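Local coordinates for protein probable dipeptidase (Pseudomonas aeruginosa, PDB 3B40) that probably acts as a metal-dependent dipeptidase of the membrane dipeptidase family, cleaving dipeptides within a TIM-barrel fold, at residues I97-L102 with D151-R156; V211-T216 with I243-S248; A287-P292 with T309-Q314; D367-V372 with R376-E381. The protein carries 11 engineered substitutions. All coordinates share one frame; numbering follows the deposited sequence.

Contact 1. Residues I97-L102 with D151-R156; sequences IRYKIL and DKWAAR
A chi1 of -175° swings the Tyr99 ring away from its own backbone N, so that it reaches from helix 87-108 toward Arg156 and Trp153 of segment 151-156, and the bend of Arg156 at chi3 folds the guanidinium back over the phenol ring. The result is a cation-pi contact: Arg156 CZ stands over the face, 4.1 Å from the centroid of the Tyr99 ring. The guanidinium is not parallel to the ring: the two planes are 55° apart, and the NH2 branch dips nearest, with Arg156 NH2 3.2 Å from Tyr99 CD2. A salt bridge from Arg156 NH1 to Glu96, one helical turn before Tyr99 on the same helix, gives the charge its stronger partner and anchors the group over the ring. Water 1 adds a bridge, lying 3.0 Å from Tyr99 OH and accepting from Arg156 NE at 3.2 Å.

Trp153 meets the phenol in an offset edge-to-face pair. Its six-membered ring turns an edge toward the tyrosine, with planes at 71° and centroids 5.9 Å apart, and Trp153 CZ3 comes within 3.8 Å of Tyr99 CD1. Both aromatic side chains rest on Ile67 of strand 62-68, while Met135 and Met137 of strand 131-138 meet Tyr99 and Trp153 respectively, so the two helices pack together against the parallel strands of the barrel.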
loop_
_atom_site.group_PDB
_atom_site.type_symbol
_atom_site.label_atom_id
_atom_site.label_comp_id
_atom_site.label_asym_id
_atom_site.label_seq_id
_atom_site.Cartn_x
_atom_site.Cartn_y
_atom_site.Cartn_z
ATOM N N ILE A 97 -13.633 1.109 -13.310
ATOM C CA ILE A 97 -13.585 -0.340 -13.364
ATOM C C ILE A 97 -13.465 -0.922 -11.965
ATOM O O ILE A 97 -14.233 -1.820 -11.597
ATOM C CB ILE A 97 -12.453 -0.839 -14.310
ATOM C CG1 ILE A 97 -12.826 -0.478 -15.768
ATOM C CG2 ILE A 97 -12.217 -2.375 -14.145
ATOM C CD1 ILE A 97 -11.789 -0.787 -16.770
ATOM N N ARG A 98 -12.527 -0.395 -11.174
ATOM C CA ARG A 98 -12.297 -0.917 -9.815
ATOM C C ARG A 98 -13.515 -0.727 -8.906
ATOM O O ARG A 98 -13.884 -1.636 -8.138
ATOM C CB ARG A 98 -10.990 -0.372 -9.237
ATOM C CG ARG A 98 -9.788 -1.083 -9.865
ATOM C CD ARG A 98 -8.463 -0.490 -9.471
ATOM N NE ARG A 98 -7.390 -1.430 -9.758
ATOM C CZ ARG A 98 -6.414 -1.212 -10.639
ATOM N NH1 ARG A 98 -5.496 -2.147 -10.836
ATOM N NH2 ARG A 98 -6.364 -0.064 -11.330
ATOM N N TYR A 99 -14.184 0.417 -9.055
ATOM C CA TYR A 99 -15.450 0.669 -8.353
ATOM C C TYR A 99 -16.547 -0.336 -8.722
ATOM O O TYR A 99 -17.285 -0.811 -7.862
ATOM C CB TYR A 99 -15.947 2.100 -8.637
ATOM C CG TYR A 99 -17.189 2.452 -7.849
ATOM C CD1 TYR A 99 -17.100 2.801 -6.503
ATOM C CD2 TYR A 99 -18.449 2.428 -8.442
ATOM C CE1 TYR A 99 -18.236 3.130 -5.769
ATOM C CE2 TYR A 99 -19.605 2.746 -7.700
ATOM C CZ TYR A 99 -19.476 3.087 -6.372
ATOM O OH TYR A 99 -20.582 3.406 -5.630
ATOM N N LYS A 100 -16.673 -0.643 -10.005
ATOM C CA LYS A 100 -17.688 -1.599 -10.441
ATOM C C LYS A 100 -17.383 -3.012 -9.939
ATOM O O LYS A 100 -18.300 -3.764 -9.610
ATOM C CB LYS A 100 -17.819 -1.604 -11.959
ATOM C CG LYS A 100 -18.755 -0.527 -12.507
ATOM C CD LYS A 100 -18.665 -0.483 -14.038
ATOM C CE LYS A 100 -19.199 -1.782 -14.698
ATOM N NZ LYS A 100 -20.566 -1.640 -15.286
ATOM N N ILE A 101 -16.100 -3.366 -9.876
ATOM C CA ILE A 101 -15.688 -4.664 -9.299
ATOM C C ILE A 101 -16.140 -4.825 -7.831
ATOM O O ILE A 101 -16.725 -5.869 -7.434
ATOM C CB ILE A 101 -14.152 -4.890 -9.435
ATOM C CG1 ILE A 101 -13.766 -5.086 -10.908
ATOM C CG2 ILE A 101 -13.666 -6.116 -8.560
ATOM C CD1 ILE A 101 -12.229 -5.226 -11.138
ATOM N N LEU A 102 -15.891 -3.787 -7.039
ATOM C CA LEU A 102 -16.148 -3.798 -5.596
ATOM C C LEU A 102 -17.625 -3.822 -5.261
ATOM O O LEU A 102 -18.078 -4.639 -4.467
ATOM C CB LEU A 102 -15.464 -2.606 -4.903
ATOM C CG LEU A 102 -13.922 -2.597 -4.935
ATOM C CD1 LEU A 102 -13.370 -1.322 -4.328
ATOM C CD2 LEU A 102 -13.389 -3.823 -4.168
ATOM N N ASP A 151 -15.366 14.850 -2.539
ATOM C CA ASP A 151 -16.733 14.780 -2.035
ATOM C C ASP A 151 -17.539 13.693 -2.743
ATOM O O ASP A 151 -18.249 12.913 -2.108
ATOM C CB ASP A 151 -17.430 16.146 -2.195
ATOM C CG ASP A 151 -16.671 17.274 -1.507
ATOM O OD1 ASP A 151 -17.156 17.751 -0.455
ATOM O OD2 ASP A 151 -15.585 17.673 -1.996
ATOM N N LYS A 152 -17.403 13.641 -4.063
ATOM C CA LYS A 152 -18.106 12.672 -4.883
ATOM C C LYS A 152 -17.655 11.219 -4.598
ATOM O O LYS A 152 -18.494 10.326 -4.460
ATOM C CB LYS A 152 -17.941 13.028 -6.362
ATOM C CG LYS A 152 -18.594 14.376 -6.767
ATOM C CD LYS A 152 -18.298 14.725 -8.252
ATOM C CE LYS A 152 -19.069 15.944 -8.747
ATOM N NZ LYS A 152 -18.688 17.216 -8.041
ATOM N N TRP A 153 -16.346 10.989 -4.474
ATOM C CA TRP A 153 -15.828 9.651 -4.137
ATOM C C TRP A 153 -16.153 9.199 -2.705
ATOM O O TRP A 153 -16.517 8.040 -2.487
ATOM C CB TRP A 153 -14.342 9.539 -4.461
ATOM C CG TRP A 153 -14.036 9.284 -5.964
ATOM C CD1 TRP A 153 -13.427 10.147 -6.835
ATOM C CD2 TRP A 153 -14.282 8.070 -6.712
ATOM N NE1 TRP A 153 -13.312 9.566 -8.084
ATOM C CE2 TRP A 153 -13.816 8.289 -8.033
ATOM C CE3 TRP A 153 -14.863 6.830 -6.392
ATOM C CZ2 TRP A 153 -13.933 7.316 -9.048
ATOM C CZ3 TRP A 153 -14.972 5.849 -7.395
ATOM C CH2 TRP A 153 -14.501 6.101 -8.711
ATOM N N ALA A 154 -16.039 10.108 -1.730
ATOM C CA ALA A 154 -16.485 9.848 -0.357
ATOM C C ALA A 154 -17.956 9.401 -0.331
ATOM O O ALA A 154 -18.313 8.421 0.357
ATOM C CB ALA A 154 -16.310 11.109 0.494
ATOM N N ALA A 155 -18.803 10.104 -1.091
ATOM C CA ALA A 155 -20.242 9.793 -1.146
ATOM C C ALA A 155 -20.500 8.384 -1.687
ATOM O O ALA A 155 -21.430 7.713 -1.262
ATOM C CB ALA A 155 -20.988 10.837 -1.988
ATOM N N ARG A 156 -19.654 7.949 -2.606
ATOM C CA ARG A 156 -19.715 6.612 -3.190
ATOM C C ARG A 156 -19.105 5.495 -2.302
ATOM O O ARG A 156 -19.226 4.320 -2.624
ATOM C CB ARG A 156 -19.079 6.650 -4.589
ATOM C CG ARG A 156 -19.825 7.640 -5.494
ATOM C CD ARG A 156 -19.121 7.881 -6.820
ATOM N NE ARG A 156 -19.299 6.737 -7.704
ATOM C CZ ARG A 156 -18.595 6.516 -8.805
ATOM N NH1 ARG A 156 -17.636 7.360 -9.169
ATOM N NH2 ARG A 156 -18.849 5.440 -9.542
HETATM O O HOH W 1 -22.123 5.253 -7.441
#

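Contact 2. Residues V211-T216 with I243-S248; sequences VSQMST and IKRNLS
Gln213 and Arg245 form the tight part of this buried contact between two loops that follow parallel strands 208-210 and 230-235, at the C-terminal end of the TIM barrel, where such barrels carry their active sites. The glutamine chain, bent at chi2 (-98°), lays its amide obliquely across the guanidinium, the two planes 43° apart. Gln213 CD is 3.5 Å from Arg245 NE, and Gln213 CG lies over one guanidinium face, offset toward its rim. Ser212 CB is a looser neighbour, 4.1 Å from Arg245 NH1.

The other end is spanned by water. Thr216 OG1 accepts from water 2 at 2.9 Å, and the same water donates to Lys244 O at 2.7 Å; water 3, 2.9 Å from Asn246 O, may bridge to Thr216 OG1 too, though it has more acceptors than protons. Lys244 is exposed here, in contrast to the buried pair.

Gln213 NE2 and Arg245 NH2, 3.3 Å apart, are two donors and do not bond to each other. The chemistry thus implies an oblique packing of two polar groups that both bond His234, Arg245 NH2 its carbonyl and Gln213 NE2 its imidazole NE2, while Gln213 OE1 accepts from Arg176, consistent with their burial.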
loop_
_atom_site.group_PDB
_atom_site.type_symbol
_atom_site.label_atom_id
_atom_site.label_comp_id
_atom_site.label_asym_id
_atom_site.label_seq_id
_atom_site.Cartn_x
_atom_site.Cartn_y
_atom_site.Cartn_z
ATOM N N VAL A 211 -0.419 8.535 3.788
ATOM C CA VAL A 211 0.813 9.143 3.362
ATOM C C VAL A 211 1.818 8.181 2.707
ATOM O O VAL A 211 2.866 8.627 2.275
ATOM C CB VAL A 211 1.508 9.952 4.513
ATOM C CG1 VAL A 211 0.535 11.002 5.076
ATOM C CG2 VAL A 211 1.995 9.009 5.596
ATOM N N SER A 212 1.506 6.889 2.614
ATOM C CA SER A 212 2.419 5.958 1.926
ATOM C C SER A 212 2.551 6.418 0.469
ATOM O O SER A 212 1.542 6.776 -0.121
ATOM C CB SER A 212 1.900 4.514 1.984
ATOM O OG SER A 212 2.110 3.960 3.276
ATOM N N GLN A 213 3.790 6.441 -0.060
ATOM C CA GLN A 213 4.124 6.798 -1.464
ATOM C C GLN A 213 4.458 8.297 -1.679
ATOM O O GLN A 213 5.080 8.669 -2.676
ATOM C CB GLN A 213 3.044 6.347 -2.464
ATOM C CG GLN A 213 2.610 4.825 -2.446
ATOM C CD GLN A 213 3.262 3.945 -3.485
ATOM O OE1 GLN A 213 4.074 4.404 -4.292
ATOM N NE2 GLN A 213 2.892 2.628 -3.487
ATOM N N MET A 214 4.002 9.146 -0.757
ATOM C CA MET A 214 4.194 10.592 -0.805
ATOM C C MET A 214 5.648 10.949 -0.469
ATOM O O MET A 214 6.260 10.298 0.362
ATOM C CB MET A 214 3.269 11.253 0.243
ATOM C CG MET A 214 1.753 11.214 -0.141
ATOM S SD MET A 214 0.591 12.022 1.018
ATOM C CE MET A 214 0.796 13.746 0.643
ATOM N N SER A 215 6.186 12.003 -1.086
ATOM C CA SER A 215 7.509 12.528 -0.739
ATOM C C SER A 215 7.556 12.937 0.753
ATOM O O SER A 215 6.499 13.110 1.416
ATOM C CB SER A 215 7.857 13.724 -1.644
ATOM O OG SER A 215 7.243 14.889 -1.154
ATOM N N THR A 216 8.762 13.070 1.287
ATOM C CA THR A 216 8.951 13.486 2.681
ATOM C C THR A 216 8.387 14.857 2.995
ATOM O O THR A 216 7.720 15.028 4.018
ATOM C CB THR A 216 10.424 13.405 3.099
ATOM O OG1 THR A 216 10.797 12.016 3.083
ATOM C CG2 THR A 216 10.627 13.964 4.546
ATOM N N ILE A 243 15.874 3.566 1.439
ATOM C CA ILE A 243 15.340 3.994 0.170
ATOM C C ILE A 243 14.321 5.080 0.508
ATOM O O ILE A 243 13.758 5.076 1.604
ATOM C CB ILE A 243 14.680 2.809 -0.633
ATOM C CG1 ILE A 243 13.683 2.034 0.227
ATOM C CG2 ILE A 243 15.744 1.866 -1.219
ATOM C CD1 ILE A 243 12.823 0.946 -0.596
ATOM N N LYS A 244 14.106 6.010 -0.414
ATOM C CA LYS A 244 13.163 7.138 -0.226
ATOM C C LYS A 244 11.729 6.700 -0.037
ATOM O O LYS A 244 10.990 7.368 0.679
ATOM C CB LYS A 244 13.289 8.129 -1.389
ATOM C CG LYS A 244 14.661 8.770 -1.354
ATOM C CD LYS A 244 14.951 9.805 -2.395
ATOM C CE LYS A 244 16.433 10.220 -2.137
ATOM N NZ LYS A 244 16.918 11.344 -2.974
ATOM N N ARG A 245 11.369 5.581 -0.665
ATOM C CA ARG A 245 10.060 4.905 -0.477
ATOM C C ARG A 245 9.752 4.498 0.973
ATOM O O ARG A 245 8.586 4.487 1.386
ATOM C CB ARG A 245 9.929 3.700 -1.434
ATOM C CG ARG A 245 8.536 2.933 -1.426
ATOM C CD ARG A 245 7.273 3.812 -1.530
ATOM N NE ARG A 245 6.050 2.946 -1.550
ATOM C CZ ARG A 245 5.312 2.632 -0.490
ATOM N NH1 ARG A 245 5.576 3.150 0.713
ATOM N NH2 ARG A 245 4.274 1.813 -0.637
ATOM N N ASN A 246 10.797 4.233 1.767
ATOM C CA ASN A 246 10.660 3.890 3.193
ATOM C C ASN A 246 10.665 5.134 4.120
ATOM O O ASN A 246 11.044 6.230 3.681
ATOM C CB ASN A 246 11.772 2.885 3.577
ATOM C CG ASN A 246 11.470 1.459 3.100
ATOM O OD1 ASN A 246 10.397 1.200 2.556
ATOM N ND2 ASN A 246 12.372 0.507 3.399
ATOM N N LEU A 247 10.256 4.956 5.386
ATOM C CA LEU A 247 10.063 6.038 6.357
ATOM C C LEU A 247 11.303 6.292 7.271
ATOM O O LEU A 247 11.912 5.354 7.802
ATOM C CB LEU A 247 8.853 5.704 7.239
ATOM C CG LEU A 247 7.449 5.685 6.594
ATOM C CD1 LEU A 247 6.398 5.219 7.570
ATOM C CD2 LEU A 247 7.088 7.076 6.076
ATOM N N SER A 248 11.664 7.550 7.450
ATOM C CA SER A 248 12.678 7.931 8.425
ATOM C C SER A 248 11.977 7.841 9.764
ATOM O O SER A 248 10.746 7.843 9.810
ATOM C CB SER A 248 13.155 9.354 8.188
ATOM O OG SER A 248 12.093 10.284 8.376
HETATM O O HOH W 2 11.227 10.085 0.957
HETATM O O HOH W 3 11.938 8.978 3.631
#

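Contact 3. Residues A287-P292 with T309-Q314; sequences ARFDLP and TIWPEQ
A Schellman motif ends helix 276-288, and the residues on either side of its C-prime position, Phe289 and Leu291, receive the indole of Trp311, which lies just ahead of helix 313-328. Asp290 is the C-prime residue: its positive phi (66°) turns the chain, with Leu291 N directed to Arg286 O and a weak bond from Asp290 N to Ala287 O. This turn lets the side chains of Phe289 and Leu291 both face the tryptophan. Pro312, which follows Trp311, occupies the N-cap position of helix 313-328, so the contact joins the end of one helix to the start of the next, across a connection that is largely irregular.

The packing is apolar and concentrated on the far end of the indole. Trp311 CH2 is the atom most engaged, 3.8 Å from Phe289 CB and 3.9 Å from Leu291 CD1. Next to it, Trp311 CZ2 lies 4.0 Å from Leu291 CD2. The Phe289 and Trp311 rings do not form a full stack: their planes are inclined by 30°, but they are slid so far apart that the centroids of the phenyl and the six-membered ring are 5.8 Å from each other. Tyr319 of helix 313-328 makes edge-to-face pairs with both rings, tying them to that helix, and Arg315 adds a cation-pi contact with Trp311. Leu291 also packs on Asp305 and Ile307. The backbone carbonyl of Phe289, which receives a weak hydrogen bond from Arg315 NH2, approaches the indole obliquely, its O 3.7 Å from Trp311 CZ2.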
loop_
_atom_site.group_PDB
_atom_site.type_symbol
_atom_site.label_atom_id
_atom_site.label_comp_id
_atom_site.label_asym_id
_atom_site.label_seq_id
_atom_site.Cartn_x
_atom_site.Cartn_y
_atom_site.Cartn_z
ATOM N N ALA A 287 25.752 -0.255 -16.927
ATOM C CA ALA A 287 26.888 -0.104 -17.848
ATOM C C ALA A 287 26.563 -0.255 -19.356
ATOM O O ALA A 287 27.031 0.547 -20.163
ATOM C CB ALA A 287 28.013 -1.042 -17.442
ATOM N N ARG A 288 25.758 -1.240 -19.758
ATOM C CA ARG A 288 25.397 -1.307 -21.196
ATOM C C ARG A 288 24.379 -0.279 -21.670
ATOM O O ARG A 288 24.180 -0.124 -22.878
ATOM C CB ARG A 288 25.041 -2.717 -21.708
ATOM C CG ARG A 288 24.112 -3.540 -20.861
ATOM C CD ARG A 288 23.820 -4.898 -21.522
ATOM N NE ARG A 288 22.639 -4.811 -22.412
ATOM C CZ ARG A 288 21.496 -5.504 -22.282
ATOM N NH1 ARG A 288 21.335 -6.406 -21.318
ATOM N NH2 ARG A 288 20.506 -5.312 -23.150
ATOM N N PHE A 289 23.742 0.430 -20.736
ATOM C CA PHE A 289 22.850 1.538 -21.100
ATOM C C PHE A 289 23.446 2.898 -20.732
ATOM O O PHE A 289 22.731 3.885 -20.656
ATOM C CB PHE A 289 21.469 1.366 -20.454
ATOM C CG PHE A 289 20.640 0.306 -21.101
ATOM C CD1 PHE A 289 19.708 0.641 -22.089
ATOM C CD2 PHE A 289 20.816 -1.027 -20.765
ATOM C CE1 PHE A 289 18.940 -0.342 -22.701
ATOM C CE2 PHE A 289 20.053 -2.012 -21.369
ATOM C CZ PHE A 289 19.118 -1.663 -22.344
ATOM N N ASP A 290 24.754 2.932 -20.507
ATOM C CA ASP A 290 25.500 4.175 -20.274
ATOM C C ASP A 290 25.114 4.897 -18.970
ATOM O O ASP A 290 25.215 6.125 -18.870
ATOM C CB ASP A 290 25.374 5.114 -21.481
ATOM C CG ASP A 290 26.096 4.590 -22.723
ATOM O OD1 ASP A 290 27.245 4.103 -22.611
ATOM O OD2 ASP A 290 25.497 4.673 -23.820
ATOM N N LEU A 291 24.727 4.125 -17.961
ATOM C CA LEU A 291 24.464 4.659 -16.650
ATOM C C LEU A 291 25.572 4.215 -15.721
ATOM O O LEU A 291 26.079 3.087 -15.863
ATOM C CB LEU A 291 23.119 4.137 -16.137
ATOM C CG LEU A 291 21.873 4.413 -16.966
ATOM C CD1 LEU A 291 20.739 3.519 -16.480
ATOM C CD2 LEU A 291 21.476 5.900 -16.899
ATOM N N PRO A 292 25.942 5.079 -14.744
ATOM C CA PRO A 292 27.087 4.823 -13.877
ATOM C C PRO A 292 26.709 3.806 -12.813
ATOM O O PRO A 292 25.520 3.513 -12.653
ATOM C CB PRO A 292 27.339 6.187 -13.231
ATOM C CG PRO A 292 25.983 6.818 -13.171
ATOM C CD PRO A 292 25.269 6.353 -14.395
ATOM N N THR A 309 14.824 10.398 -18.857
ATOM C CA THR A 309 13.776 11.182 -19.533
ATOM C C THR A 309 14.047 11.450 -21.038
ATOM O O THR A 309 13.097 11.635 -21.820
ATOM C CB THR A 309 13.480 12.538 -18.831
ATOM O OG1 THR A 309 12.290 13.120 -19.408
ATOM C CG2 THR A 309 14.657 13.520 -18.985
ATOM N N ILE A 310 15.322 11.450 -21.437
ATOM C CA ILE A 310 15.690 11.689 -22.864
ATOM C C ILE A 310 15.719 10.432 -23.749
ATOM O O ILE A 310 15.820 10.544 -24.979
ATOM C CB ILE A 310 17.031 12.486 -23.041
ATOM C CG1 ILE A 310 18.248 11.616 -22.672
ATOM C CG2 ILE A 310 17.023 13.729 -22.160
ATOM C CD1 ILE A 310 19.583 12.099 -23.272
ATOM N N TRP A 311 15.600 9.254 -23.141
ATOM C CA TRP A 311 15.574 7.985 -23.873
ATOM C C TRP A 311 14.345 7.786 -24.781
ATOM O O TRP A 311 13.204 8.092 -24.394
ATOM C CB TRP A 311 15.598 6.813 -22.891
ATOM C CG TRP A 311 16.888 6.606 -22.170
ATOM C CD1 TRP A 311 17.974 7.433 -22.169
ATOM C CD2 TRP A 311 17.225 5.497 -21.326
ATOM N NE1 TRP A 311 18.967 6.904 -21.381
ATOM C CE2 TRP A 311 18.543 5.706 -20.871
ATOM C CE3 TRP A 311 16.549 4.329 -20.932
ATOM C CZ2 TRP A 311 19.190 4.807 -20.017
ATOM C CZ3 TRP A 311 17.199 3.430 -20.101
ATOM C CH2 TRP A 311 18.493 3.672 -19.650
ATOM N N PRO A 312 14.556 7.196 -25.971
ATOM C CA PRO A 312 13.372 6.783 -26.751
ATOM C C PRO A 312 12.575 5.702 -26.006
ATOM O O PRO A 312 13.135 4.994 -25.181
ATOM C CB PRO A 312 13.966 6.222 -28.057
ATOM C CG PRO A 312 15.410 6.771 -28.131
ATOM C CD PRO A 312 15.831 6.899 -26.656
ATOM N N GLU A 313 11.273 5.601 -26.253
ATOM C CA GLU A 313 10.447 4.606 -25.525
ATOM C C GLU A 313 10.992 3.184 -25.637
ATOM O O GLU A 313 11.020 2.447 -24.649
ATOM C CB GLU A 313 8.977 4.659 -25.967
ATOM C CG GLU A 313 8.319 6.007 -25.658
ATOM C CD GLU A 313 6.948 6.175 -26.316
ATOM O OE1 GLU A 313 6.678 5.484 -27.320
ATOM O OE2 GLU A 313 6.131 7.002 -25.836
ATOM N N GLN A 314 11.460 2.825 -26.834
ATOM C CA GLN A 314 11.973 1.487 -27.112
ATOM C C GLN A 314 13.163 1.198 -26.183
ATOM O O GLN A 314 13.302 0.089 -25.657
ATOM C CB GLN A 314 12.377 1.402 -28.592
ATOM C CG GLN A 314 12.783 -0.001 -29.140
ATOM C CD GLN A 314 14.037 -0.599 -28.504
ATOM O OE1 GLN A 314 14.009 -1.746 -28.042
ATOM N NE2 GLN A 314 15.134 0.162 -28.474
#

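Contact 4. Residues D367-V372 with R376-E381; sequences DGWKDV and RNVTAE
This is a local contact between a loop and the helix it leads into: residues 367-372, after strand 354-357 of the TIM barrel, fold against the first turns of helix 375-385. It has a polar half, where the side chain of Asn377 grips the loop backbone, and an apolar half, where Val378 sets one methyl over a face of the Trp369 indole.

In the polar half Asn377 ND2 donates to Gly368 O at 2.7 Å. The bond is nearly straight, with an N-H...O angle of 164°, and the acceptor lies in the amide plane of Asn377, while the donor is tilted 24° from the carbonyl plane. Gly368 has a positive phi (103°), a region of backbone space that glycine, lacking a CB, enters readily.

The indole of Trp369 is buried, packed on Leu335 and Leu338 of helix 335-349 and in an edge-to-face pair with Phe360. With CG1 of Val378 anti to the backbone N, CG2 is the branch that touches. This is a CH-pi contact, Val378 CG2 sitting 3.8 Å from the centroid of the five-membered ring of Trp369. The methyl is displaced toward the rim, and its nearest ring atom is Trp369 CD2, 3.5 Å from Val378 CG2.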
loop_
_atom_site.group_PDB
_atom_site.type_symbol
_atom_site.label_atom_id
_atom_site.label_comp_id
_atom_site.label_asym_id
_atom_site.label_seq_id
_atom_site.Cartn_x
_atom_site.Cartn_y
_atom_site.Cartn_z
ATOM N N ASP A 367 8.373 -14.585 1.713
ATOM C CA ASP A 367 8.520 -16.014 1.943
ATOM C C ASP A 367 7.819 -16.366 3.259
ATOM O O ASP A 367 8.170 -15.848 4.308
ATOM C CB ASP A 367 10.012 -16.391 1.973
ATOM C CG ASP A 367 10.241 -17.894 2.084
ATOM O OD1 ASP A 367 9.351 -18.674 1.697
ATOM O OD2 ASP A 367 11.321 -18.308 2.569
ATOM N N GLY A 368 6.811 -17.231 3.188
ATOM C CA GLY A 368 6.050 -17.654 4.364
ATOM C C GLY A 368 4.692 -16.966 4.448
ATOM O O GLY A 368 3.855 -17.324 5.280
ATOM N N TRP A 369 4.478 -15.971 3.575
ATOM C CA TRP A 369 3.202 -15.221 3.476
ATOM C C TRP A 369 2.972 -14.793 2.045
ATOM O O TRP A 369 3.293 -13.678 1.673
ATOM C CB TRP A 369 3.188 -14.001 4.411
ATOM C CG TRP A 369 1.881 -13.209 4.472
ATOM C CD1 TRP A 369 0.614 -13.706 4.346
ATOM C CD2 TRP A 369 1.732 -11.789 4.702
ATOM N NE1 TRP A 369 -0.317 -12.683 4.467
ATOM C CE2 TRP A 369 0.350 -11.504 4.706
ATOM C CE3 TRP A 369 2.646 -10.727 4.919
ATOM C CZ2 TRP A 369 -0.150 -10.214 4.920
ATOM C CZ3 TRP A 369 2.150 -9.457 5.141
ATOM C CH2 TRP A 369 0.755 -9.203 5.130
ATOM N N LYS A 370 2.365 -15.675 1.263
ATOM C CA LYS A 370 2.340 -15.496 -0.165
ATOM C C LYS A 370 0.965 -15.117 -0.671
ATOM O O LYS A 370 0.809 -14.716 -1.824
ATOM C CB LYS A 370 2.861 -16.752 -0.864
ATOM C CG LYS A 370 1.898 -17.942 -0.879
ATOM C CD LYS A 370 2.555 -19.123 -1.577
ATOM C CE LYS A 370 1.954 -20.427 -1.109
ATOM N NZ LYS A 370 0.669 -20.729 -1.825
ATOM N N ASP A 371 -0.033 -15.286 0.189
ATOM C CA ASP A 371 -1.384 -14.826 -0.108
ATOM C C ASP A 371 -2.208 -14.717 1.193
ATOM O O ASP A 371 -1.704 -15.005 2.290
ATOM C CB ASP A 371 -2.036 -15.710 -1.213
ATOM C CG ASP A 371 -2.271 -17.151 -0.763
ATOM O OD1 ASP A 371 -2.689 -17.373 0.405
ATOM O OD2 ASP A 371 -2.026 -18.060 -1.585
ATOM N N VAL A 372 -3.459 -14.282 1.080
ATOM C CA VAL A 372 -4.254 -13.930 2.274
ATOM C C VAL A 372 -4.579 -15.140 3.136
ATOM O O VAL A 372 -4.984 -14.979 4.286
ATOM C CB VAL A 372 -5.579 -13.160 1.962
ATOM C CG1 VAL A 372 -5.258 -11.782 1.378
ATOM C CG2 VAL A 372 -6.482 -13.979 1.027
ATOM N N ARG A 376 -1.939 -16.260 9.212
ATOM C CA ARG A 376 -1.654 -16.803 10.532
ATOM C C ARG A 376 -0.175 -17.133 10.702
ATOM O O ARG A 376 0.306 -17.244 11.819
ATOM C CB ARG A 376 -2.558 -18.004 10.835
ATOM C CG ARG A 376 -4.049 -17.613 10.732
ATOM C CD ARG A 376 -5.013 -18.764 10.899
ATOM N NE ARG A 376 -4.795 -19.749 9.849
ATOM C CZ ARG A 376 -5.602 -20.761 9.586
ATOM N NH1 ARG A 376 -6.718 -20.946 10.299
ATOM N NH2 ARG A 376 -5.281 -21.591 8.618
ATOM N N ASN A 377 0.524 -17.330 9.583
ATOM C CA ASN A 377 1.982 -17.450 9.550
ATOM C C ASN A 377 2.666 -16.189 10.104
ATOM O O ASN A 377 3.682 -16.299 10.781
ATOM C CB ASN A 377 2.466 -17.695 8.127
ATOM C CG ASN A 377 2.200 -19.113 7.653
ATOM O OD1 ASN A 377 1.655 -19.945 8.406
ATOM N ND2 ASN A 377 2.609 -19.416 6.411
ATOM N N VAL A 378 2.096 -15.013 9.822
ATOM C CA VAL A 378 2.619 -13.731 10.329
ATOM C C VAL A 378 2.399 -13.753 11.822
ATOM O O VAL A 378 3.322 -13.468 12.612
ATOM C CB VAL A 378 1.875 -12.472 9.705
ATOM C CG1 VAL A 378 2.431 -11.178 10.277
ATOM C CG2 VAL A 378 1.991 -12.455 8.174
ATOM N N THR A 379 1.185 -14.145 12.223
ATOM C CA THR A 379 0.876 -14.281 13.646
ATOM C C THR A 379 1.793 -15.263 14.392
ATOM O O THR A 379 2.170 -15.025 15.536
ATOM C CB THR A 379 -0.610 -14.630 13.862
ATOM O OG1 THR A 379 -1.409 -13.598 13.266
ATOM C CG2 THR A 379 -0.930 -14.716 15.353
ATOM N N ALA A 380 2.140 -16.366 13.741
ATOM C CA ALA A 380 3.061 -17.351 14.321
ATOM C C ALA A 380 4.454 -16.764 14.604
ATOM O O ALA A 380 5.067 -17.074 15.635
ATOM C CB ALA A 380 3.184 -18.539 13.412
ATOM N N GLU A 381 4.963 -15.956 13.673
ATOM C CA GLU A 381 6.242 -15.231 13.881
ATOM C C GLU A 381 6.129 -14.201 15.010
ATOM O O GLU A 381 7.057 -14.068 15.802
ATOM C CB GLU A 381 6.746 -14.582 12.595
ATOM C CG GLU A 381 8.159 -13.936 12.676
ATOM C CD GLU A 381 9.283 -14.883 13.083
ATOM O OE1 GLU A 381 9.198 -16.103 12.811
ATOM O OE2 GLU A 381 10.279 -14.395 13.676
#

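The four contacts follow one another along the chain without overlapping, and none touches another. Contacts 1, 2 and 4 lie around the parallel barrel. Contact 2 is nearest the middle, its centre about 11 Å from the centre of the chain, and lies at the barrel end where the active site of the family would be expected. Contact 3 stands apart, about 39 Å, centre to centre, from both contact 1 and contact 4. Ions are bound at some distance from two contacts: a magnesium ion about 6 Å from the side chain of Phe289, and a calcium ion about 11 Å from that of Trp153. Helix 87-108 of contact 1 also carries the calcium ligands Asp89 and His93.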